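Local coordinates for beta-N-acetylhexosaminidase (Thermotoga neapolitana, PDB 5BZA), which probably hydrolyses terminal non-reducing N-acetyl-D-hexosamine residues from N-acetyl-beta-D-hexosaminides, as a glycoside hydrolase of family 3, at residues K160-H165 / L192-I197. Numbering follows the deposited sequence.
Sequences KHFPGH and LPFRRI. With CD (cadmium ion), chain N.
F194 reaches from helix 192-198 to the backbone of K160, H161 and F162, where strand 156-162 of the TIM-barrel domain turns a corner at H161 and passes into a loop. The pair is a worked example of one aromatic side chain packing a barrel helix against an irregular strand end, here at the KHFPGH sequence that probably lines the active site, as in family 3 relatives. F162 turns the edge of its ring toward the face of F194, an edge-to-face pair with centroids 5.9 Å apart and planes at 80°. With CG of F162 anti to the backbone N (chi1 171°), this edge is carried to the F194 face; P163 CB lies over the centre of one face of the F162 ring. F162 CB makes an apolar contact with F194 CE2 at 3.8 Å.

Van der Waals contact with the main chain makes up the rest. F194 CZ lies 3.6 Å from H161 C, F194 CE2 3.7 Å from F162 N, and F194 CE1 4.1 Å from P163 O. Peptide bonds before both H161 and P163 are cis, and the ring packs against the kinked backbone between them. Trimming F194 to an alanine would probably open a gap beside this kink and deprive the F162 edge of its aromatic face. G164 closes the turn with a weak bond from its N to H161 O; its backbone angles would press any CB against P163 O.

Toward the metal, the CB of H161 leaves the backbone on the side away from the helix, and ND1 is hydrogen-bonded to D117 OD2, which fixes the ring's rotation. K160 CB lies against one face of that imidazole and H165 CD2 approaches the opposite one. D245 shares the cadmium ion, which H161 NE2 meets at 2.7 Å.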
ATOM      1  N   LYS B 160       5.508   8.575 -22.162  1.00 11.18           N
ATOM      2  CA  LYS B 160       5.840   7.491 -23.083  1.00 12.68           C
ATOM      3  C   LYS B 160       4.631   7.205 -23.980  1.00 12.11           C
ATOM      4  O   LYS B 160       3.506   7.547 -23.610  1.00  9.11           O
ATOM      5  CB  LYS B 160       6.256   6.232 -22.285  1.00 10.89           C
ATOM      6  CG  LYS B 160       5.135   5.652 -21.430  1.00  8.64           C
ATOM      7  CD  LYS B 160       5.663   4.570 -20.491  1.00 11.66           C
ATOM      8  CE  LYS B 160       4.556   4.023 -19.611  1.00 10.58           C
ATOM      9  NZ  LYS B 160       5.049   2.970 -18.704  1.00 10.35           N
ATOM     10  N   HIS B 161       4.845   6.617 -25.168  1.00 11.52           N
ATOM     11  CA  HIS B 161       6.164   6.375 -25.737  1.00 12.79           C
ATOM     12  C   HIS B 161       6.368   7.237 -26.984  1.00 12.85           C
ATOM     13  O   HIS B 161       5.706   7.030 -28.009  1.00 11.27           O
ATOM     14  CB  HIS B 161       6.357   4.890 -26.117  1.00 14.14           C
ATOM     15  CG  HIS B 161       5.755   3.904 -25.153  1.00 16.64           C
ATOM     16  ND1 HIS B 161       4.395   3.697 -25.032  1.00 14.72           N
ATOM     17  CD2 HIS B 161       6.347   3.039 -24.295  1.00 13.19           C
ATOM     18  CE1 HIS B 161       4.175   2.759 -24.131  1.00 13.50           C
ATOM     19  NE2 HIS B 161       5.336   2.361 -23.658  1.00 12.88           N
ATOM     20  N   PHE B 162       7.321   8.161 -26.914  1.00 12.38           N
ATOM     21  CA  PHE B 162       7.553   9.112 -27.989  1.00 13.67           C
ATOM     22  C   PHE B 162       7.984   8.406 -29.297  1.00 11.43           C
ATOM     23  O   PHE B 162       8.932   7.614 -29.275  1.00 12.02           O
ATOM     24  CB  PHE B 162       8.633  10.112 -27.544  1.00 14.10           C
ATOM     25  CG  PHE B 162       9.102  11.012 -28.647  1.00 12.50           C
ATOM     26  CD1 PHE B 162       8.427  12.190 -28.927  1.00 12.87           C
ATOM     27  CD2 PHE B 162      10.174  10.652 -29.438  1.00 13.17           C
ATOM     28  CE1 PHE B 162       8.833  12.996 -29.961  1.00 15.16           C
ATOM     29  CE2 PHE B 162      10.572  11.454 -30.505  1.00 14.62           C
ATOM     30  CZ  PHE B 162       9.910  12.620 -30.751  1.00 15.10           C
ATOM     31  N   PRO B 163       7.382   8.771 -30.452  1.00 10.41           N
ATOM     32  CA  PRO B 163       6.412   9.852 -30.663  1.00 12.98           C
ATOM     33  C   PRO B 163       4.945   9.375 -30.618  1.00 14.52           C
ATOM     34  O   PRO B 163       4.048  10.111 -31.000  1.00 15.95           O
ATOM     35  CB  PRO B 163       6.771  10.360 -32.071  1.00 11.26           C
ATOM     36  CG  PRO B 163       7.176   9.062 -32.810  1.00 11.76           C
ATOM     37  CD  PRO B 163       7.904   8.240 -31.741  1.00 10.85           C
ATOM     38  N   GLY B 164       4.706   8.148 -30.201  1.00 12.87           N
ATOM     39  CA  GLY B 164       3.340   7.682 -30.095  1.00 13.32           C
ATOM     40  C   GLY B 164       3.233   6.280 -30.625  1.00 13.95           C
ATOM     41  O   GLY B 164       3.543   6.038 -31.807  1.00 12.99           O
ATOM     42  N   HIS B 165       2.700   5.391 -29.774  1.00 14.50           N
ATOM     43  CA  HIS B 165       2.737   3.942 -29.970  1.00 10.58           C
ATOM     44  C   HIS B 165       1.332   3.412 -30.316  1.00 11.27           C
ATOM     45  O   HIS B 165       1.138   2.212 -30.540  1.00 15.42           O
ATOM     46  CB  HIS B 165       3.267   3.270 -28.671  1.00 15.67           C
ATOM     47  CG  HIS B 165       3.789   1.868 -28.836  1.00 15.74           C
ATOM     48  ND1 HIS B 165       3.049   0.842 -29.397  1.00 16.88           N
ATOM     49  CD2 HIS B 165       4.970   1.312 -28.462  1.00 14.31           C
ATOM     50  CE1 HIS B 165       3.764  -0.275 -29.386  1.00 19.60           C
ATOM     51  NE2 HIS B 165       4.939  -0.016 -28.831  1.00 16.64           N
ATOM     52  N   LEU B 192       0.534  15.609 -30.117  1.00 10.76           N
ATOM     53  CA  LEU B 192      -0.140  16.736 -29.469  1.00 13.64           C
ATOM     54  C   LEU B 192      -0.029  16.678 -27.910  1.00 13.73           C
ATOM     55  O   LEU B 192       0.290  17.699 -27.266  1.00 14.17           O
ATOM     56  CB  LEU B 192      -1.618  16.792 -29.896  1.00 10.41           C
ATOM     57  CG  LEU B 192      -2.445  17.912 -29.254  1.00 12.60           C
ATOM     58  CD1 LEU B 192      -2.002  19.290 -29.756  1.00 15.46           C
ATOM     59  CD2 LEU B 192      -3.964  17.729 -29.391  1.00 12.92           C
ATOM     60  N   PRO B 193      -0.264  15.493 -27.305  1.00 10.26           N
ATOM     61  CA  PRO B 193      -0.139  15.448 -25.844  1.00 11.90           C
ATOM     62  C   PRO B 193       1.318  15.640 -25.389  1.00 12.18           C
ATOM     63  O   PRO B 193       1.557  16.303 -24.351  1.00 12.38           O
ATOM     64  CB  PRO B 193      -0.676  14.047 -25.482  1.00 10.40           C
ATOM     65  CG  PRO B 193      -0.693  13.283 -26.731  1.00 11.95           C
ATOM     66  CD  PRO B 193      -0.820  14.231 -27.845  1.00 11.34           C
ATOM     67  N   PHE B 194       2.281  15.093 -26.144  1.00 12.08           N
ATOM     68  CA  PHE B 194       3.701  15.376 -25.861  1.00  9.01           C
ATOM     69  C   PHE B 194       4.033  16.892 -25.896  1.00 13.35           C
ATOM     70  O   PHE B 194       4.759  17.415 -25.025  1.00 10.04           O
ATOM     71  CB  PHE B 194       4.616  14.592 -26.798  1.00  8.46           C
ATOM     72  CG  PHE B 194       4.589  13.086 -26.575  1.00  8.27           C
ATOM     73  CD1 PHE B 194       3.633  12.285 -27.203  1.00  9.69           C
ATOM     74  CD2 PHE B 194       5.539  12.470 -25.774  1.00  7.50           C
ATOM     75  CE1 PHE B 194       3.607  10.900 -26.999  1.00  9.52           C
ATOM     76  CE2 PHE B 194       5.522  11.084 -25.572  1.00 10.96           C
ATOM     77  CZ  PHE B 194       4.546  10.300 -26.198  1.00 11.61           C
ATOM     78  N   ARG B 195       3.525  17.571 -26.930  1.00 13.59           N
ATOM     79  CA  ARG B 195       3.687  19.005 -27.102  1.00 11.32           C
ATOM     80  C   ARG B 195       3.084  19.762 -25.911  1.00 12.54           C
ATOM     81  O   ARG B 195       3.639  20.771 -25.438  1.00 14.49           O
ATOM     82  CB  ARG B 195       3.053  19.449 -28.432  1.00  9.85           C
ATOM     83  CG  ARG B 195       3.847  18.973 -29.670  1.00 13.65           C
ATOM     84  CD  ARG B 195       3.073  19.031 -31.023  1.00 16.95           C
ATOM     85  NE  ARG B 195       2.562  20.359 -31.320  1.00 14.72           N
ATOM     86  CZ  ARG B 195       1.423  20.592 -31.970  1.00 21.93           C
ATOM     87  NH1 ARG B 195       0.677  19.577 -32.423  1.00 18.17           N
ATOM     88  NH2 ARG B 195       1.029  21.846 -32.181  1.00 22.89           N
ATOM     89  N   ARG B 196       1.943  19.285 -25.445  1.00 11.90           N
ATOM     90  CA  ARG B 196       1.265  19.894 -24.301  1.00 14.97           C
ATOM     91  C   ARG B 196       2.161  19.868 -23.062  1.00 10.83           C
ATOM     92  O   ARG B 196       2.264  20.878 -22.312  1.00  8.31           O
ATOM     93  CB  ARG B 196      -0.069  19.185 -24.009  1.00 12.85           C
ATOM     94  CG  ARG B 196      -0.926  19.855 -22.869  1.00 10.28           C
ATOM     95  CD  ARG B 196      -1.410  21.267 -23.240  1.00 12.16           C
ATOM     96  NE  ARG B 196      -2.039  21.296 -24.568  1.00 14.17           N
ATOM     97  CZ  ARG B 196      -3.291  20.930 -24.843  1.00 14.75           C
ATOM     98  NH1 ARG B 196      -4.102  20.529 -23.861  1.00  9.75           N
ATOM     99  NH2 ARG B 196      -3.731  20.995 -26.107  1.00 10.95           N
ATOM    100  N   ILE B 197       2.812  18.730 -22.840  1.00 11.20           N
ATOM    101  CA  ILE B 197       3.709  18.647 -21.694  1.00 10.96           C
ATOM    102  C   ILE B 197       4.926  19.588 -21.898  1.00 11.16           C
ATOM    103  O   ILE B 197       5.342  20.305 -20.948  1.00 11.91           O
ATOM    104  CB  ILE B 197       4.228  17.193 -21.409  1.00 11.76           C
ATOM    105  CG1 ILE B 197       3.077  16.156 -21.326  1.00 12.85           C
ATOM    106  CG2 ILE B 197       5.191  17.191 -20.208  1.00 10.15           C
ATOM    107  CD1 ILE B 197       1.864  16.620 -20.580  1.00 10.95           C
TER
HETATM  108 CD    CD N 502       6.511   0.042 -22.863  1.00 48.17          CD